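Local coordinates for glycosyl transferases group 1 family protein (Francisella tularensis subsp. tularensis, PDB 5I45) that probably transfers sugar units as a group 1 glycosyltransferase of the GT-B type, this chain being its C-terminal domain, at residues K24-K29 / T62-G67. Numbering follows the deposited sequence. Where two conformers were deposited one is given.
Sequences KKIPGK and TAVVIG
Thr-62 donates a hydrogen bond from OG1 to the carbonyl O of Pro-27, 2.7 Å away, joining the loop between helix 17-23 and strand 30-35 to the second strand in sequence of the parallel sheet, in what is the C-terminal Rossmann-like domain of a GT-B glycosyltransferase. The hydroxyl reaches the oxygen from above the carbonyl plane, 42° out of it. With OG1 beside its own backbone N (chi1 -66°), Thr-62 turns the hydroxyl to the loop, combining a strand-favouring branched carbon with a polar group that holds Pro-27. Pro-27, having no N-H, can offer only its carbonyl as a backbone hydrogen-bonding group. Gly-28 follows with a positive phi, in a backbone shape that would press a CB against the Pro-27 carbonyl O; the nearness of Thr-62 OG1, 3.7 Å from Gly-28 CA, is a second reason for glycine.

Two residues along the strand, Val-64 points to the same side and meets Ile-26, CG1 to CD1 at 3.5 Å in one of the two conformers of Ile-26. Beta-branched Val-64 suits a buried strand, while the longer Ile-26 can span the gap from the loop. Around this apolar patch, Trp-108 of helix 104-111 packs on both, and Trp-21 of helix 17-23 touches Ile-26, Thr-62 and Val-64 while its NE1 hydrogen-bonds to Gly-28 O.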
loop_
_atom_site.group_PDB
_atom_site.type_symbol
_atom_site.label_atom_id
_atom_site.label_comp_id
_atom_site.label_asym_id
_atom_site.label_seq_id
_atom_site.Cartn_x
_atom_site.Cartn_y
_atom_site.Cartn_z
ATOM N N LYS A 24 -13.143 1.436 9.376
ATOM C CA LYS A 24 -12.849 0.039 8.959
ATOM C C LYS A 24 -12.887 -0.964 10.110
ATOM O O LYS A 24 -12.912 -2.172 9.888
ATOM C CB LYS A 24 -11.501 -0.032 8.238
ATOM C CG LYS A 24 -11.446 0.783 6.935
ATOM C CD LYS A 24 -12.477 0.317 5.924
ATOM C CE LYS A 24 -12.249 0.925 4.552
ATOM N NZ LYS A 24 -13.319 0.523 3.611
ATOM N N LYS A 25 -12.890 -0.471 11.331
ATOM C CA LYS A 25 -12.972 -1.314 12.542
ATOM C C LYS A 25 -11.863 -2.347 12.607
ATOM O O LYS A 25 -12.104 -3.551 12.865
ATOM C CB LYS A 25 -14.354 -1.961 12.707
ATOM C CG LYS A 25 -15.490 -0.936 12.733
ATOM C CD LYS A 25 -15.426 0.062 13.883
ATOM C CE LYS A 25 -16.318 -0.265 15.073
ATOM N NZ LYS A 25 -15.830 -1.306 16.034
ATOM N N ILE A 26 -10.648 -1.887 12.363
ATOM C CA ILE A 26 -9.487 -2.750 12.530
ATOM C C ILE A 26 -8.476 -2.081 13.427
ATOM O O ILE A 26 -8.453 -0.879 13.569
ATOM C CB ILE A 26 -8.890 -3.243 11.206
ATOM C CG1 ILE A 26 -8.599 -2.087 10.270
ATOM C CG2 ILE A 26 -9.831 -4.255 10.555
ATOM C CD1 ILE A 26 -7.840 -2.480 9.016
ATOM N N PRO A 27 -7.624 -2.874 14.062
ATOM C CA PRO A 27 -6.728 -2.292 15.064
ATOM C C PRO A 27 -5.705 -1.302 14.505
ATOM O O PRO A 27 -5.308 -1.412 13.345
ATOM C CB PRO A 27 -6.067 -3.534 15.728
ATOM C CG PRO A 27 -6.350 -4.651 14.853
ATOM C CD PRO A 27 -7.521 -4.341 13.997
ATOM N N GLY A 28 -5.330 -0.339 15.326
ATOM C CA GLY A 28 -4.361 0.679 14.999
ATOM C C GLY A 28 -4.983 1.992 14.623
ATOM O O GLY A 28 -6.204 2.128 14.510
ATOM N N LYS A 29 -4.124 2.970 14.380
ATOM C CA LYS A 29 -4.572 4.316 14.048
ATOM C C LYS A 29 -4.246 4.764 12.622
ATOM O O LYS A 29 -4.886 5.657 12.088
ATOM C CB LYS A 29 -3.971 5.296 15.050
ATOM C CG LYS A 29 -4.547 5.122 16.450
ATOM C CD LYS A 29 -3.895 6.057 17.452
ATOM C CE LYS A 29 -4.362 5.765 18.866
ATOM N NZ LYS A 29 -5.813 6.033 19.001
ATOM N N THR A 62 -0.673 -0.236 11.205
ATOM C CA THR A 62 -1.203 -1.542 10.807
ATOM C C THR A 62 -1.053 -1.700 9.309
ATOM O O THR A 62 -1.253 -0.755 8.580
ATOM C CB THR A 62 -2.676 -1.618 11.212
ATOM O OG1 THR A 62 -2.726 -1.602 12.629
ATOM C CG2 THR A 62 -3.380 -2.866 10.670
ATOM N N ALA A 63 -0.686 -2.887 8.863
ATOM C CA ALA A 63 -0.593 -3.211 7.463
ATOM C C ALA A 63 -1.779 -4.075 7.080
ATOM O O ALA A 63 -2.110 -5.011 7.821
ATOM C CB ALA A 63 0.705 -3.958 7.172
ATOM N N VAL A 64 -2.365 -3.817 5.911
ATOM C CA VAL A 64 -3.479 -4.584 5.386
ATOM C C VAL A 64 -3.160 -5.094 3.999
ATOM O O VAL A 64 -2.590 -4.385 3.158
ATOM C CB VAL A 64 -4.836 -3.813 5.391
ATOM C CG1 VAL A 64 -5.313 -3.582 6.803
ATOM C CG2 VAL A 64 -4.761 -2.503 4.649
ATOM N N VAL A 65 -3.514 -6.351 3.766
ATOM C CA VAL A 65 -3.370 -6.949 2.453
ATOM C C VAL A 65 -4.796 -7.006 1.881
ATOM O O VAL A 65 -5.670 -7.724 2.438
ATOM C CB VAL A 65 -2.784 -8.346 2.556
ATOM C CG1 VAL A 65 -2.719 -8.991 1.179
ATOM C CG2 VAL A 65 -1.403 -8.285 3.200
ATOM N N ILE A 66 -5.036 -6.218 0.841
ATOM C CA ILE A 66 -6.337 -6.084 0.184
ATOM C C ILE A 66 -6.300 -6.902 -1.101
ATOM O O ILE A 66 -5.751 -6.456 -2.102
ATOM C CB ILE A 66 -6.649 -4.599 -0.171
ATOM C CG1 ILE A 66 -6.427 -3.682 1.045
ATOM C CG2 ILE A 66 -8.061 -4.456 -0.734
ATOM C CD1 ILE A 66 -7.325 -4.015 2.216
ATOM N N GLY A 67 -6.821 -8.121 -1.052
ATOM C CA GLY A 67 -6.859 -9.004 -2.229
ATOM C C GLY A 67 -6.938 -10.439 -1.753
ATOM O O GLY A 67 -6.977 -10.708 -0.535
#